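Local coordinates for protein UDP-4-amino-4,6-dideoxy-N-acetyl-beta-L-altrosamine transaminase (Helicobacter pylori, PDB 2FNU) that transfers an amino group from glutamate to a UDP-4-keto sugar, using pyridoxal phosphate, in the second step of pseudaminic acid biosynthesis for flagellin modification, at residues L45-A50 / V194-E199. Numbering follows the deposited sequence.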
loop_
_atom_site.group_PDB
_atom_site.type_symbol
_atom_site.label_atom_id
_atom_site.label_comp_id
_atom_site.label_asym_id
_atom_site.label_seq_id
_atom_site.Cartn_x
_atom_site.Cartn_y
_atom_site.Cartn_z
ATOM N N LEU B 45 -15.721 -12.808 -12.726
ATOM C CA LEU B 45 -14.829 -12.982 -13.863
ATOM C C LEU B 45 -14.741 -14.424 -14.371
ATOM O O LEU B 45 -14.268 -14.664 -15.491
ATOM C CB LEU B 45 -13.420 -12.497 -13.484
ATOM C CG LEU B 45 -13.335 -11.007 -13.141
ATOM C CD1 LEU B 45 -11.964 -10.746 -12.540
ATOM C CD2 LEU B 45 -13.584 -10.151 -14.379
ATOM N N GLY B 46 -15.152 -15.378 -13.543
ATOM C CA GLY B 46 -14.985 -16.800 -13.883
ATOM C C GLY B 46 -13.533 -17.270 -13.818
ATOM O O GLY B 46 -13.086 -18.061 -14.668
ATOM N N VAL B 47 -12.794 -16.773 -12.818
ATOM C CA VAL B 47 -11.393 -17.157 -12.623
ATOM C C VAL B 47 -11.217 -17.957 -11.342
ATOM O O VAL B 47 -12.086 -17.957 -10.468
ATOM C CB VAL B 47 -10.429 -15.934 -12.649
ATOM C CG1 VAL B 47 -10.478 -15.262 -14.024
ATOM C CG2 VAL B 47 -10.754 -14.932 -11.563
ATOM N N LYS B 48 -10.074 -18.635 -11.240
ATOM C CA LYS B 48 -9.791 -19.494 -10.109
ATOM C C LYS B 48 -9.436 -18.715 -8.837
ATOM O O LYS B 48 -9.852 -19.087 -7.726
ATOM C CB LYS B 48 -8.637 -20.413 -10.504
ATOM C CG LYS B 48 -8.624 -21.727 -9.818
ATOM C CD LYS B 48 -7.409 -22.539 -10.252
ATOM C CE LYS B 48 -7.568 -23.193 -11.598
ATOM N NZ LYS B 48 -6.309 -23.981 -11.910
ATOM N N HIS B 49 -8.661 -17.640 -9.000
ATOM C CA HIS B 49 -8.075 -16.939 -7.855
ATOM C C HIS B 49 -8.095 -15.432 -8.010
ATOM O O HIS B 49 -7.940 -14.917 -9.110
ATOM C CB HIS B 49 -6.616 -17.341 -7.679
ATOM C CG HIS B 49 -6.409 -18.790 -7.373
ATOM N ND1 HIS B 49 -6.850 -19.371 -6.205
ATOM C CD2 HIS B 49 -5.802 -19.773 -8.081
ATOM C CE1 HIS B 49 -6.511 -20.650 -6.204
ATOM N NE2 HIS B 49 -5.884 -20.922 -7.334
ATOM N N ALA B 50 -8.289 -14.743 -6.883
ATOM C CA ALA B 50 -8.190 -13.278 -6.822
ATOM C C ALA B 50 -7.533 -12.873 -5.521
ATOM O O ALA B 50 -7.802 -13.471 -4.455
ATOM C CB ALA B 50 -9.564 -12.633 -6.938
ATOM N N VAL B 194 -5.658 -11.250 -10.491
ATOM C CA VAL B 194 -6.429 -12.498 -10.663
ATOM C C VAL B 194 -5.632 -13.447 -11.545
ATOM O O VAL B 194 -4.825 -13.027 -12.394
ATOM C CB VAL B 194 -7.858 -12.276 -11.216
ATOM C CG1 VAL B 194 -8.614 -11.294 -10.295
ATOM C CG2 VAL B 194 -7.815 -11.758 -12.649
ATOM N N THR B 195 -5.817 -14.740 -11.303
ATOM C CA THR B 195 -5.048 -15.749 -12.043
ATOM C C THR B 195 -5.750 -17.088 -11.971
ATOM O O THR B 195 -6.512 -17.309 -11.035
ATOM C CB THR B 195 -3.591 -15.885 -11.489
ATOM O OG1 THR B 195 -2.856 -16.808 -12.297
ATOM C CG2 THR B 195 -3.546 -16.353 -10.026
ATOM N N ASN B 196 -5.473 -17.966 -12.941
ATOM C CA ASN B 196 -5.902 -19.376 -12.862
ATOM C C ASN B 196 -4.745 -20.301 -12.453
ATOM O O ASN B 196 -4.900 -21.518 -12.450
ATOM C CB ASN B 196 -6.519 -19.831 -14.192
ATOM C CG ASN B 196 -7.826 -19.102 -14.503
ATOM O OD1 ASN B 196 -8.587 -18.758 -13.588
ATOM N ND2 ASN B 196 -8.093 -18.860 -15.798
ATOM N N ASP B 197 -3.602 -19.711 -12.096
ATOM C CA ASP B 197 -2.418 -20.461 -11.649
ATOM C C ASP B 197 -2.340 -20.452 -10.129
ATOM O O ASP B 197 -2.026 -19.425 -9.520
ATOM C CB ASP B 197 -1.162 -19.819 -12.256
ATOM C CG ASP B 197 0.096 -20.659 -12.037
ATOM O OD1 ASP B 197 0.471 -20.930 -10.878
ATOM O OD2 ASP B 197 0.698 -21.078 -13.044
ATOM N N SER B 198 -2.628 -21.600 -9.514
ATOM C CA SER B 198 -2.687 -21.679 -8.057
ATOM C C SER B 198 -1.338 -21.446 -7.376
ATOM O O SER B 198 -1.290 -20.810 -6.309
ATOM C CB SER B 198 -3.257 -23.032 -7.610
ATOM O OG SER B 198 -4.576 -23.195 -8.110
ATOM N N GLU B 199 -0.249 -21.965 -7.954
ATOM C CA GLU B 199 1.067 -21.760 -7.356
ATOM C C GLU B 199 1.418 -20.269 -7.341
ATOM O O GLU B 199 1.939 -19.759 -6.339
ATOM C CB GLU B 199 2.135 -22.593 -8.065
ATOM C CG GLU B 199 2.034 -24.075 -7.661
ATOM C CD GLU B 199 3.041 -24.991 -8.351
ATOM O OE1 GLU B 199 2.950 -26.220 -8.119
ATOM O OE2 GLU B 199 3.918 -24.507 -9.099
HETATM O O HOH W 1 -11.008 -18.088 -16.515
HETATM O O HOH W 2 -5.872 -25.190 -9.298
#
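Val194 forms the tightly packed side of this contact: its CG1 lies 3.7 Å from Ala50 CB, while Leu45 CD1 and Val47 CG2 also abut its side chain, both residues crossing it at about a right angle. Phe177 of the neighbouring strand 174-178 touches both Leu45 and Val194. The backbone evidence is an antiparallel pairing of strand 49-53, one of the two outermost strands of the mixed sheet within this chain, with strand 191-195. His49 and Thr195 make the hydrogen-bonded pair: Thr195 N reaches His49 O at 3.1 Å, whereas the return bond from His49 N to Thr195 O is weak, bent to 128° at the hydrogen.

Where strand 49-53 begins and strand 191-195 ends, side-chain-to-backbone bonds extend the pairing, and the loose side is polar and watered. Asn196 OD1 accepts from Lys48 N at 2.8 Å, nearly along the C=O axis, and its ND2 shares a water with Gly46 O. Bent at chi3 (-79°), Lys48 brings NZ to Asn196 O at 2.9 Å; a second water links NZ to Ser198 OG. Ser198 OG and His49 NE2 share a nearly straight 2.7 Å hydrogen bond in the ring plane, and either could donate. Lys48 CG sits over one ring face, toward its rim; His201 stacks with the ring. These polar bonds tie the sheet edge to the start of helix 198-208, and the nearby Lys48 ammonium would tend to disfavour a protonated His49.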